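Local coordinates for hemerythrin HHE cation binding domain protein (Mycobacterium kansasii, PDB 6TYJ) that binds several metal ions, here zinc, inside a hemerythrin-type four-helix bundle, though its wider biological role is unsettled, at residues A[15-20]-A[121-126]; A[42-47]-A[102-107]; A[46-51]-A[161-166]; A[85-90]-A[165-170]. All blocks are in the same frame, centred on the assembly; numbering follows the deposited sequence. Where two conformers were deposited one is given.

Interaction 1 (A[15-20]-A[121-126]). With ZN (zinc ion), chain B.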
loop_
_atom_site.group_PDB
_atom_site.type_symbol
_atom_site.label_atom_id
_atom_site.label_comp_id
_atom_site.label_asym_id
_atom_site.label_seq_id
_atom_site.Cartn_x
_atom_site.Cartn_y
_atom_site.Cartn_z
ATOM N N VAL A 15 -5.228 -9.127 -8.084
ATOM C CA VAL A 15 -4.089 -8.216 -8.080
ATOM C C VAL A 15 -3.923 -7.579 -6.710
ATOM O O VAL A 15 -2.819 -7.531 -6.160
ATOM C CB VAL A 15 -4.241 -7.142 -9.173
ATOM C CG1 VAL A 15 -3.197 -6.037 -8.964
ATOM C CG2 VAL A 15 -4.062 -7.756 -10.517
ATOM N N LEU A 16 -5.020 -7.059 -6.144
ATOM C CA LEU A 16 -4.910 -6.370 -4.868
ATOM C C LEU A 16 -4.633 -7.352 -3.741
ATOM O O LEU A 16 -3.826 -7.058 -2.860
ATOM C CB LEU A 16 -6.166 -5.567 -4.555
ATOM C CG LEU A 16 -6.365 -4.369 -5.486
ATOM C CD1 LEU A 16 -7.686 -3.755 -5.148
ATOM C CD2 LEU A 16 -5.230 -3.379 -5.272
ATOM N N LYS A 17 -5.303 -8.505 -3.736
ATOM C CA LYS A 17 -5.051 -9.457 -2.662
ATOM C C LYS A 17 -3.623 -9.968 -2.724
ATOM O O LYS A 17 -2.953 -10.105 -1.682
ATOM C CB LYS A 17 -6.070 -10.603 -2.722
ATOM C CG LYS A 17 -7.466 -10.142 -2.327
ATOM C CD LYS A 17 -8.544 -11.200 -2.563
ATOM C CE LYS A 17 -8.600 -12.175 -1.428
ATOM N NZ LYS A 17 -9.475 -13.334 -1.781
ATOM N N GLU A 18 -3.129 -10.267 -3.926
ATOM C CA GLU A 18 -1.750 -10.740 -4.014
ATOM C C GLU A 18 -0.779 -9.658 -3.567
ATOM O O GLU A 18 0.252 -9.952 -2.951
ATOM C CB GLU A 18 -1.436 -11.197 -5.438
ATOM C CG GLU A 18 -2.126 -12.495 -5.811
ATOM C CD GLU A 18 -1.927 -12.877 -7.262
ATOM O OE1 GLU A 18 -0.890 -12.493 -7.846
ATOM O OE2 GLU A 18 -2.814 -13.562 -7.820
ATOM N N HIS A 19 -1.092 -8.394 -3.849
ATOM C CA HIS A 19 -0.169 -7.347 -3.427
ATOM C C HIS A 19 -0.247 -7.093 -1.924
ATOM O O HIS A 19 0.777 -6.763 -1.304
ATOM C CB HIS A 19 -0.425 -6.062 -4.216
ATOM C CG HIS A 19 0.774 -5.163 -4.238
ATOM N ND1 HIS A 19 0.695 -3.793 -4.094
ATOM C CD2 HIS A 19 2.092 -5.454 -4.376
ATOM C CE1 HIS A 19 1.907 -3.278 -4.149
ATOM N NE2 HIS A 19 2.774 -4.260 -4.318
ATOM N N HIS A 20 -1.429 -7.275 -1.316
ATOM C CA HIS A 20 -1.520 -7.207 0.147
ATOM C C HIS A 20 -0.628 -8.263 0.796
ATOM O O HIS A 20 0.002 -7.991 1.824
ATOM C CB HIS A 20 -2.966 -7.393 0.634
ATOM C CG HIS A 20 -3.866 -6.209 0.401
ATOM N ND1 HIS A 20 -5.241 -6.329 0.373
ATOM C CD2 HIS A 20 -3.598 -4.895 0.219
ATOM C CE1 HIS A 20 -5.781 -5.145 0.132
ATOM N NE2 HIS A 20 -4.810 -4.252 0.070
ATOM N N ASP A 121 -14.747 -4.936 3.078
ATOM C CA ASP A 121 -15.740 -3.993 2.573
ATOM C C ASP A 121 -15.690 -3.788 1.070
ATOM O O ASP A 121 -16.715 -3.458 0.476
ATOM C CB ASP A 121 -15.539 -2.614 3.217
ATOM C CG ASP A 121 -15.911 -2.574 4.681
ATOM O OD1 ASP A 121 -16.522 -3.542 5.180
ATOM O OD2 ASP A 121 -15.589 -1.556 5.331
ATOM N N MET A 122 -14.514 -3.932 0.451
ATOM C CA MET A 122 -14.301 -3.399 -0.896
ATOM C C MET A 122 -13.749 -4.408 -1.894
ATOM O O MET A 122 -13.657 -4.072 -3.085
ATOM C CB MET A 122 -13.366 -2.176 -0.852
ATOM C CG MET A 122 -13.989 -0.939 -0.206
ATOM S SD MET A 122 -15.260 -0.196 -1.244
ATOM C CE MET A 122 -14.216 0.828 -2.263
ATOM N N ILE A 123 -13.407 -5.618 -1.456
ATOM C CA ILE A 123 -12.945 -6.716 -2.307
ATOM C C ILE A 123 -13.718 -7.976 -1.929
ATOM O O ILE A 123 -13.475 -8.539 -0.850
ATOM C CB ILE A 123 -11.434 -6.958 -2.153
ATOM C CG1 ILE A 123 -10.628 -5.698 -2.491
ATOM C CG2 ILE A 123 -10.986 -8.169 -2.999
ATOM C CD1 ILE A 123 -9.135 -5.828 -2.135
ATOM N N PRO A 124 -14.658 -8.471 -2.764
ATOM C CA PRO A 124 -15.080 -7.919 -4.063
ATOM C C PRO A 124 -15.846 -6.628 -3.919
ATOM O O PRO A 124 -16.116 -6.192 -2.809
ATOM C CB PRO A 124 -15.994 -9.003 -4.646
ATOM C CG PRO A 124 -15.806 -10.196 -3.797
ATOM C CD PRO A 124 -15.367 -9.718 -2.448
ATOM N N ALA A 125 -16.206 -6.023 -5.054
ATOM C CA ALA A 125 -16.836 -4.722 -5.006
ATOM C C ALA A 125 -18.142 -4.772 -4.219
ATOM O O ALA A 125 -18.847 -5.795 -4.219
ATOM C CB ALA A 125 -17.109 -4.200 -6.410
ATOM N N PRO A 126 -18.498 -3.674 -3.562
ATOM C CA PRO A 126 -19.759 -3.614 -2.814
ATOM C C PRO A 126 -20.969 -3.758 -3.727
ATOM O O PRO A 126 -20.886 -3.566 -4.956
ATOM C CB PRO A 126 -19.720 -2.222 -2.162
ATOM C CG PRO A 126 -18.316 -1.820 -2.165
ATOM C CD PRO A 126 -17.675 -2.467 -3.362
HETATM ZN ZN ZN B . -4.994 -2.235 -0.474
#
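NE2 of His20 binds a zinc ion at 2.1 Å, and His54, Glu58, His114 and Glu118 supply the other four protein ligands, while CE1 of the same ring is met by the tip of Ile123. This is the metal-binding interior of a hemerythrin-like four-helix bundle: segment 15-20 belongs to helix 12-32, and segment 121-126 is the irregular chain leaving helix 100-121. Glu119 accepts a hydrogen bond from ND1, so both ring nitrogens are engaged and the rotation of the imidazole is fixed from its far side by a second-shell carboxylate. One face of the ring has the carbonyl O of Leu16 3.4 Å above it, offset toward the rim. From 121-126, Ile123 alone makes the contact. Its CG1 lies beside its own backbone N (chi1 -58°), which sends CD1 inward to within 3.8 Å of Leu16 CB, while the CG2 methyl rests against the aliphatic part of Lys17, 3.9 Å from CD. The lysine chain bends at chi3, about the CG-CD bond that Ile123 touches. Tyr62 and Glu118 also pack on Ile123, and Tyr62 OH hydrogen-bonds to the carbonyl O of Met122. The apolar contact therefore lies directly beside the metal site, with Ile123 CD1 4.1 Å from His20 CE1, in an approach oblique to the ring.

Interaction 2 (A[42-47]-A[102-107]); sequences ALFDEL and DEWNSF. With ZN (zinc ion), chain E.
Trp104 carries its indole from helix 100-121 across the bundle to Phe44 and Leu47 on helix 38-65. From CB the ring is set by chi1 of 164°, with CG anti to the backbone N, and the long axis of the indole then runs toward the other segment. NE1, on the pyrrole side, is hydrogen-bonded to Ser31 OG, and the ring system makes a cation-pi contact with Arg40; these two outside partners probably limit how the indole can turn. The six-membered ring does the touching. CZ3 lies 4.1 Å from Phe44 CE1, in an oblique approach of the two rings, the side chains running in opposite senses. CH2, next along, is 3.8 Å from Leu47 CD2, and that methyl, which touches CZ3 as well, sits at the indole edge, in the plane of the ring. The axes of the two short helical segments stay 14.7 Å apart at closest approach and run in nearly the same direction, 27° between them, as expected for diagonal partners in an up-down-up-down four-helix bundle; here Trp104, Phe44, Leu47 and Phe107 span the distance. Ile30 of helix 12-32 packs on Trp104 and Leu47 from one flank, and Leu87 of helix 70-91 on Phe44 and Phe107 from another. Leu47 CD2 also approaches the edge of the Phe107 ring, 4.3 Å from CE2. Elsewhere on helix 38-65, Glu46 OE2 binds a peripheral zinc ion at 2.5 Å, a metal also held by a water and distinct from the ions in the interior.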
loop_
_atom_site.group_PDB
_atom_site.type_symbol
_atom_site.label_atom_id
_atom_site.label_comp_id
_atom_site.label_asym_id
_atom_site.label_seq_id
_atom_site.Cartn_x
_atom_site.Cartn_y
_atom_site.Cartn_z
ATOM N N ALA A 42 17.029 -1.701 4.293
ATOM C CA ALA A 42 16.706 -1.999 2.889
ATOM C C ALA A 42 15.284 -2.500 2.763
ATOM O O ALA A 42 14.547 -2.067 1.872
ATOM C CB ALA A 42 17.677 -3.024 2.306
ATOM N N LEU A 43 14.864 -3.383 3.674
ATOM C CA LEU A 43 13.507 -3.904 3.612
ATOM C C LEU A 43 12.482 -2.792 3.784
ATOM O O LEU A 43 11.430 -2.795 3.126
ATOM C CB LEU A 43 13.340 -4.977 4.694
ATOM C CG LEU A 43 13.957 -6.350 4.395
ATOM C CD1 LEU A 43 13.925 -7.112 5.736
ATOM C CD2 LEU A 43 13.208 -7.128 3.298
ATOM N N PHE A 44 12.770 -1.818 4.651
ATOM C CA PHE A 44 11.835 -0.720 4.828
ATOM C C PHE A 44 11.712 0.112 3.549
ATOM O O PHE A 44 10.601 0.498 3.180
ATOM C CB PHE A 44 12.257 0.162 5.995
ATOM C CG PHE A 44 11.280 1.251 6.290
ATOM C CD1 PHE A 44 10.008 0.940 6.731
ATOM C CD2 PHE A 44 11.640 2.594 6.144
ATOM C CE1 PHE A 44 9.075 1.961 6.990
ATOM C CE2 PHE A 44 10.721 3.613 6.432
ATOM C CZ PHE A 44 9.450 3.286 6.862
ATOM N N ASP A 45 12.829 0.396 2.871
ATOM C CA ASP A 45 12.737 1.063 1.566
ATOM C C ASP A 45 11.888 0.255 0.596
ATOM O O ASP A 45 11.127 0.827 -0.211
ATOM C CB ASP A 45 14.119 1.255 0.968
ATOM C CG ASP A 45 14.894 2.392 1.595
ATOM O OD1 ASP A 45 14.321 3.207 2.352
ATOM O OD2 ASP A 45 16.100 2.463 1.294
ATOM N N GLU A 46 12.063 -1.076 0.590
ATOM C CA GLU A 46 11.277 -1.908 -0.330
ATOM C C GLU A 46 9.799 -1.784 -0.024
ATOM O O GLU A 46 8.969 -1.685 -0.946
ATOM C CB GLU A 46 11.719 -3.371 -0.223
ATOM C CG GLU A 46 13.135 -3.607 -0.721
ATOM C CD GLU A 46 13.617 -5.024 -0.467
ATOM O OE1 GLU A 46 12.898 -5.983 -0.820
ATOM O OE2 GLU A 46 14.722 -5.171 0.084
ATOM N N LEU A 47 9.454 -1.734 1.269
ATOM C CA LEU A 47 8.059 -1.543 1.671
ATOM C C LEU A 47 7.525 -0.197 1.203
ATOM O O LEU A 47 6.389 -0.114 0.711
ATOM C CB LEU A 47 7.930 -1.667 3.196
ATOM C CG LEU A 47 6.530 -1.351 3.759
ATOM C CD1 LEU A 47 5.461 -2.286 3.158
ATOM C CD2 LEU A 47 6.545 -1.504 5.295
ATOM N N ASP A 102 8.268 0.465 19.190
ATOM C CA ASP A 102 6.875 0.826 19.457
ATOM C C ASP A 102 6.253 1.557 18.273
ATOM O O ASP A 102 5.107 1.288 17.906
ATOM C CB ASP A 102 6.779 1.696 20.706
ATOM C CG ASP A 102 6.734 0.893 21.963
ATOM O OD1 ASP A 102 6.682 -0.351 21.881
ATOM O OD2 ASP A 102 6.750 1.523 23.034
ATOM N N GLU A 103 6.993 2.496 17.664
ATOM C CA GLU A 103 6.449 3.210 16.512
ATOM C C GLU A 103 6.265 2.281 15.321
ATOM O O GLU A 103 5.260 2.379 14.602
ATOM C CB GLU A 103 7.354 4.384 16.139
ATOM C CG GLU A 103 7.469 5.472 17.216
ATOM C CD GLU A 103 6.138 6.141 17.553
ATOM O OE1 GLU A 103 5.175 6.055 16.756
ATOM O OE2 GLU A 103 6.049 6.751 18.635
ATOM N N TRP A 104 7.218 1.376 15.091
ATOM C CA TRP A 104 7.064 0.432 13.987
ATOM C C TRP A 104 5.813 -0.419 14.182
ATOM O O TRP A 104 5.020 -0.603 13.250
ATOM C CB TRP A 104 8.306 -0.458 13.858
ATOM C CG TRP A 104 8.015 -1.664 13.008
ATOM C CD1 TRP A 104 7.880 -2.946 13.425
ATOM C CD2 TRP A 104 7.732 -1.663 11.606
ATOM N NE1 TRP A 104 7.560 -3.766 12.360
ATOM C CE2 TRP A 104 7.472 -2.996 11.232
ATOM C CE3 TRP A 104 7.706 -0.666 10.623
ATOM C CZ2 TRP A 104 7.172 -3.366 9.926
ATOM C CZ3 TRP A 104 7.398 -1.029 9.316
ATOM C CH2 TRP A 104 7.139 -2.370 8.984
ATOM N N ASN A 105 5.595 -0.911 15.399
ATOM C CA ASN A 105 4.417 -1.744 15.642
ATOM C C ASN A 105 3.128 -0.958 15.444
ATOM O O ASN A 105 2.155 -1.491 14.904
ATOM C CB ASN A 105 4.478 -2.347 17.045
ATOM C CG ASN A 105 5.480 -3.469 17.137
ATOM O OD1 ASN A 105 5.701 -4.191 16.163
ATOM N ND2 ASN A 105 6.088 -3.639 18.313
ATOM N N SER A 106 3.101 0.305 15.881
ATOM C CA SER A 106 1.923 1.137 15.670
ATOM C C SER A 106 1.656 1.328 14.182
ATOM O O SER A 106 0.503 1.292 13.742
ATOM C CB SER A 106 2.097 2.487 16.370
ATOM O OG SER A 106 2.081 2.331 17.786
ATOM N N PHE A 107 2.706 1.527 13.396
ATOM C CA PHE A 107 2.523 1.660 11.956
ATOM C C PHE A 107 2.057 0.350 11.330
ATOM O O PHE A 107 1.110 0.337 10.520
ATOM C CB PHE A 107 3.822 2.127 11.303
ATOM C CG PHE A 107 3.736 2.194 9.807
ATOM C CD1 PHE A 107 2.989 3.185 9.188
ATOM C CD2 PHE A 107 4.387 1.250 9.023
ATOM C CE1 PHE A 107 2.908 3.253 7.823
ATOM C CE2 PHE A 107 4.298 1.297 7.644
ATOM C CZ PHE A 107 3.557 2.298 7.037
HETATM ZN ZN ZN E . 15.071 -7.666 0.379
HETATM O O HOH W 1 14.877 -10.027 1.125
#

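Interaction 3 (A[46-51]-A[161-166]). With ZN (zinc ion), chain E.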
loop_
_atom_site.group_PDB
_atom_site.type_symbol
_atom_site.label_atom_id
_atom_site.label_comp_id
_atom_site.label_asym_id
_atom_site.label_seq_id
_atom_site.Cartn_x
_atom_site.Cartn_y
_atom_site.Cartn_z
ATOM N N GLU A 46 12.063 -1.076 0.590
ATOM C CA GLU A 46 11.277 -1.908 -0.330
ATOM C C GLU A 46 9.799 -1.784 -0.024
ATOM O O GLU A 46 8.969 -1.685 -0.946
ATOM C CB GLU A 46 11.719 -3.371 -0.223
ATOM C CG GLU A 46 13.135 -3.607 -0.721
ATOM C CD GLU A 46 13.617 -5.024 -0.467
ATOM O OE1 GLU A 46 12.898 -5.983 -0.820
ATOM O OE2 GLU A 46 14.722 -5.171 0.084
ATOM N N LEU A 47 9.454 -1.734 1.269
ATOM C CA LEU A 47 8.059 -1.543 1.671
ATOM C C LEU A 47 7.525 -0.197 1.203
ATOM O O LEU A 47 6.389 -0.114 0.711
ATOM C CB LEU A 47 7.930 -1.667 3.196
ATOM C CG LEU A 47 6.530 -1.351 3.759
ATOM C CD1 LEU A 47 5.461 -2.286 3.158
ATOM C CD2 LEU A 47 6.545 -1.504 5.295
ATOM N N LEU A 48 8.330 0.863 1.325
ATOM C CA LEU A 48 7.868 2.179 0.890
ATOM C C LEU A 48 7.559 2.160 -0.602
ATOM O O LEU A 48 6.594 2.799 -1.044
ATOM C CB LEU A 48 8.913 3.254 1.205
ATOM C CG LEU A 48 9.174 3.606 2.684
ATOM C CD1 LEU A 48 10.310 4.608 2.824
ATOM C CD2 LEU A 48 7.879 4.089 3.378
ATOM N N ILE A 49 8.402 1.495 -1.403
ATOM C CA ILE A 49 8.143 1.401 -2.847
ATOM C C ILE A 49 6.810 0.709 -3.103
ATOM O O ILE A 49 5.953 1.209 -3.858
ATOM C CB ILE A 49 9.307 0.668 -3.541
ATOM C CG1 ILE A 49 10.583 1.523 -3.489
ATOM C CG2 ILE A 49 8.927 0.247 -4.969
ATOM C CD1 ILE A 49 11.827 0.787 -3.891
ATOM N N GLU A 50 6.607 -0.464 -2.489
ATOM C CA GLU A 50 5.384 -1.217 -2.726
ATOM C C GLU A 50 4.174 -0.460 -2.207
ATOM O O GLU A 50 3.110 -0.489 -2.829
ATOM C CB GLU A 50 5.479 -2.620 -2.083
ATOM C CG GLU A 50 6.594 -3.477 -2.704
ATOM C CD GLU A 50 6.541 -3.525 -4.219
ATOM O OE1 GLU A 50 5.476 -3.863 -4.775
ATOM O OE2 GLU A 50 7.588 -3.257 -4.849
ATOM N N LEU A 51 4.317 0.239 -1.076
ATOM C CA LEU A 51 3.199 1.005 -0.534
ATOM C C LEU A 51 2.817 2.144 -1.471
ATOM O O LEU A 51 1.632 2.351 -1.748
ATOM C CB LEU A 51 3.547 1.544 0.858
ATOM C CG LEU A 51 2.530 2.452 1.556
ATOM C CD1 LEU A 51 1.135 1.843 1.516
ATOM C CD2 LEU A 51 2.944 2.750 3.005
ATOM N N LYS A 161 16.302 10.918 -6.142
ATOM C CA LYS A 161 15.910 11.998 -5.249
ATOM C C LYS A 161 15.834 11.611 -3.773
ATOM O O LYS A 161 15.738 12.511 -2.928
ATOM C CB LYS A 161 14.557 12.579 -5.678
ATOM N N GLY A 162 15.860 10.326 -3.436
ATOM C CA GLY A 162 16.019 9.887 -2.064
ATOM C C GLY A 162 14.715 9.450 -1.414
ATOM O O GLY A 162 13.614 9.600 -1.955
ATOM N N ARG A 163 14.867 8.907 -0.205
ATOM C CA ARG A 163 13.729 8.358 0.522
ATOM C C ARG A 163 12.722 9.441 0.878
ATOM O O ARG A 163 11.512 9.195 0.880
ATOM C CB ARG A 163 14.223 7.649 1.787
ATOM C CG ARG A 163 13.177 6.801 2.467
ATOM C CD ARG A 163 13.659 6.299 3.827
ATOM N NE ARG A 163 13.555 7.353 4.829
ATOM C CZ ARG A 163 13.589 7.133 6.140
ATOM N NH1 ARG A 163 13.709 5.892 6.597
ATOM N NH2 ARG A 163 13.484 8.143 6.993
ATOM N N ALA A 164 13.206 10.636 1.232
ATOM C CA ALA A 164 12.306 11.735 1.564
ATOM C C ALA A 164 11.387 12.049 0.398
ATOM O O ALA A 164 10.183 12.258 0.584
ATOM C CB ALA A 164 13.107 12.976 1.951
ATOM N N ALA A 165 11.944 12.067 -0.816
ATOM C CA ALA A 165 11.154 12.388 -1.998
ATOM C C ALA A 165 10.118 11.309 -2.276
ATOM O O ALA A 165 9.011 11.602 -2.747
ATOM C CB ALA A 165 12.076 12.570 -3.202
ATOM N N LEU A 166 10.469 10.056 -2.006
ATOM C CA LEU A 166 9.522 8.962 -2.170
ATOM C C LEU A 166 8.392 9.051 -1.150
ATOM O O LEU A 166 7.246 8.700 -1.451
ATOM C CB LEU A 166 10.258 7.631 -2.056
ATOM C CG LEU A 166 9.447 6.345 -2.173
ATOM C CD1 LEU A 166 9.006 6.162 -3.620
ATOM C CD2 LEU A 166 10.246 5.158 -1.687
HETATM ZN ZN ZN E . 15.071 -7.666 0.379
HETATM O O HOH W 1 14.877 -10.027 1.125
#
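Leu48 meets Arg163 and Leu166 with two different parts of its side chain. Its CD1 methyl presses on the aliphatic stem of Arg163, 3.6 Å from CG, the two side chains crossing at a slant. Lower down, Leu48 CB is 3.7 Å from Leu166 CD2. Leu166 extends inward with CG anti to its backbone N (chi1 179°), and this brings CD2 to the surface of helix 38-65, where it also approaches Ile49 CG1; that last contact is less certain, because Ile49 is modelled in two conformers. Arg163 likewise leaves its helix with CG anti to the backbone N (chi1 -168°), then bends at chi3; its CD also packs on Asp45 and its guanidinium end on Phe44, both on helix 38-65. Behind these first contacts stands the connection between helix 133-161 and the short helix 163-168. Gly162 occupies the N-cap position with positive phi (102°), turning the chain so that the last short helix folds back onto the four-helix bundle. Ala154 of helix 133-161 touches Leu166 and Leu87 of helix 70-91 touches Leu48, so the leucines are enclosed from several helices. Glu50, on another face of helix 38-65, is tied to Arg151 by a salt bridge. No hydrogen bond joins the two segments, so the placing of helix 163-168 against 46-51 rests on shape fit and the burial of methyl and methylene groups, and the guanidinium of Arg163 stays outside the contact with Leu48.

Interaction 4 (A[85-90]-A[165-170]); sequences DQLSVL and ALVRSL
No flat group lies in the interface where Leu87 meets Leu170 and Val167; the guanidinium of Arg168 is turned elsewhere, with its own segment's Ala165 N 3.8 Å above one face, offset toward the rim. The contact itself is purely aliphatic. Leu87 extends from helix 70-91 with CG anti to the backbone N (chi1 176°), and a single methyl, CD2, serves both partners. It lies 3.7 Å from Leu170 CD2, the two leucine side chains crossing at about a right angle, and 4.4 Å from Val167 CG1, a looser approach. Leu170 is the last residue of the chain, so its side chain packs onto the bundle while its backbone ends in a carboxylate. Just before it, the hydroxyl of Ser169 donates to the carbonyl O of Leu166 at 2.9 Å, tilted 34° from the carbonyl plane, a bond that ties the chain back onto the preceding turn. In this way the C-terminal segment rests beside the hemerythrin-type four-helix bundle: Leu166 and Ser169 touch Asp52 on helix 38-65, Lys157 of helix 133-161 packs on Ser169, and Leu87 also meets Phe107 of helix 100-121 through its CB.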
loop_
_atom_site.group_PDB
_atom_site.type_symbol
_atom_site.label_atom_id
_atom_site.label_comp_id
_atom_site.label_asym_id
_atom_site.label_seq_id
_atom_site.Cartn_x
_atom_site.Cartn_y
_atom_site.Cartn_z
ATOM N N ASP A 85 -0.485 9.264 7.553
ATOM C CA ASP A 85 -0.251 10.039 8.768
ATOM C C ASP A 85 0.595 9.250 9.754
ATOM O O ASP A 85 1.459 9.814 10.439
ATOM C CB ASP A 85 -1.575 10.438 9.423
ATOM C CG ASP A 85 -2.147 11.720 8.855
ATOM O OD1 ASP A 85 -1.579 12.241 7.870
ATOM O OD2 ASP A 85 -3.164 12.205 9.403
ATOM N N GLN A 86 0.340 7.946 9.865
ATOM C CA GLN A 86 1.129 7.150 10.801
ATOM C C GLN A 86 2.550 6.973 10.293
ATOM O O GLN A 86 3.491 6.909 11.083
ATOM C CB GLN A 86 0.474 5.791 11.028
ATOM C CG GLN A 86 1.048 4.994 12.188
ATOM C CD GLN A 86 0.757 5.616 13.553
ATOM O OE1 GLN A 86 -0.380 6.006 13.852
ATOM N NE2 GLN A 86 1.784 5.711 14.385
ATOM N N LEU A 87 2.720 6.855 8.974
ATOM C CA LEU A 87 4.062 6.764 8.419
ATOM C C LEU A 87 4.863 8.012 8.755
ATOM O O LEU A 87 6.059 7.926 9.069
ATOM C CB LEU A 87 3.992 6.550 6.900
ATOM C CG LEU A 87 5.360 6.534 6.203
ATOM C CD1 LEU A 87 6.272 5.440 6.731
ATOM C CD2 LEU A 87 5.168 6.406 4.679
ATOM N N SER A 88 4.218 9.186 8.714
ATOM C CA SER A 88 4.912 10.419 9.092
ATOM C C SER A 88 5.394 10.371 10.540
ATOM O O SER A 88 6.501 10.829 10.853
ATOM C CB SER A 88 3.999 11.626 8.873
ATOM O OG SER A 88 3.722 11.760 7.493
ATOM N N VAL A 89 4.571 9.841 11.442
ATOM C CA VAL A 89 5.005 9.710 12.830
ATOM C C VAL A 89 6.168 8.734 12.935
ATOM O O VAL A 89 7.133 8.978 13.676
ATOM C CB VAL A 89 3.830 9.284 13.725
ATOM C CG1 VAL A 89 4.299 9.124 15.173
ATOM C CG2 VAL A 89 2.710 10.310 13.641
ATOM N N LEU A 90 6.090 7.614 12.209
ATOM C CA LEU A 90 7.144 6.599 12.267
ATOM C C LEU A 90 8.485 7.188 11.862
ATOM O O LEU A 90 9.505 6.964 12.524
ATOM C CB LEU A 90 6.789 5.416 11.354
ATOM C CG LEU A 90 7.886 4.361 11.157
ATOM C CD1 LEU A 90 8.274 3.744 12.518
ATOM C CD2 LEU A 90 7.386 3.301 10.218
ATOM N N ALA A 165 11.944 12.067 -0.816
ATOM C CA ALA A 165 11.154 12.388 -1.998
ATOM C C ALA A 165 10.118 11.309 -2.276
ATOM O O ALA A 165 9.011 11.602 -2.747
ATOM C CB ALA A 165 12.076 12.570 -3.202
ATOM N N LEU A 166 10.469 10.056 -2.006
ATOM C CA LEU A 166 9.522 8.962 -2.170
ATOM C C LEU A 166 8.392 9.051 -1.150
ATOM O O LEU A 166 7.246 8.700 -1.451
ATOM C CB LEU A 166 10.258 7.631 -2.056
ATOM C CG LEU A 166 9.447 6.345 -2.173
ATOM C CD1 LEU A 166 9.006 6.162 -3.620
ATOM C CD2 LEU A 166 10.246 5.158 -1.687
ATOM N N VAL A 167 8.694 9.515 0.064
ATOM C CA VAL A 167 7.650 9.644 1.077
ATOM C C VAL A 167 6.713 10.798 0.735
ATOM O O VAL A 167 5.492 10.699 0.912
ATOM C CB VAL A 167 8.282 9.809 2.472
ATOM C CG1 VAL A 167 7.212 10.102 3.529
ATOM C CG2 VAL A 167 9.071 8.555 2.845
ATOM N N ARG A 168 7.264 11.906 0.232
ATOM C CA ARG A 168 6.436 13.055 -0.128
ATOM C C ARG A 168 5.450 12.737 -1.243
ATOM O O ARG A 168 4.440 13.439 -1.379
ATOM C CB ARG A 168 7.313 14.238 -0.551
ATOM C CG ARG A 168 8.017 14.957 0.598
ATOM C CD ARG A 168 8.644 16.272 0.125
ATOM N NE ARG A 168 9.714 16.063 -0.850
ATOM C CZ ARG A 168 11.006 16.003 -0.541
ATOM N NH1 ARG A 168 11.398 16.142 0.720
ATOM N NH2 ARG A 168 11.908 15.805 -1.496
ATOM N N SER A 169 5.706 11.699 -2.037
ATOM C CA SER A 169 4.850 11.407 -3.181
ATOM C C SER A 169 3.608 10.597 -2.812
ATOM O O SER A 169 2.653 10.569 -3.599
ATOM C CB SER A 169 5.649 10.668 -4.258
ATOM O OG SER A 169 5.830 9.310 -3.912
ATOM N N LEU A 170 3.592 9.950 -1.650
ATOM C CA LEU A 170 2.445 9.148 -1.226
ATOM C C LEU A 170 1.166 9.972 -1.121
ATOM O O LEU A 170 1.211 11.171 -0.856
ATOM C CB LEU A 170 2.725 8.486 0.118
ATOM C CG LEU A 170 3.280 7.061 0.113
ATOM C CD1 LEU A 170 4.697 7.037 -0.421
ATOM C CD2 LEU A 170 3.213 6.483 1.518
ATOM O OXT LEU A 170 0.058 9.453 -1.279
#

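How the interactions relate
Interactions 2, 3 and 4 form one continuous apolar region, their centres 9 to 12 Å apart, whereas interaction 1 lies on the opposite side of the chain's centre, 22 to 23 Å from each. Leu87 joins the group: its CB is 3.6 Å from Phe107 CE1 of interaction 2, and its CD2 is 3.8 Å from Leu48 CD2 of interaction 3. Interactions 3 and 4 share helix 163-168. A probable hydrogen bond between His19 NE2 and Glu50 OE1, 2.8 Å, links interaction 1 to interaction 3. Interaction 1 supplies a ligand of the interior zinc site, and Glu46, shared by interactions 2 and 3, binds a separate, outlying zinc; Leu170's side chain in interaction 4 comes within about 8 Å of a bound zinc ion.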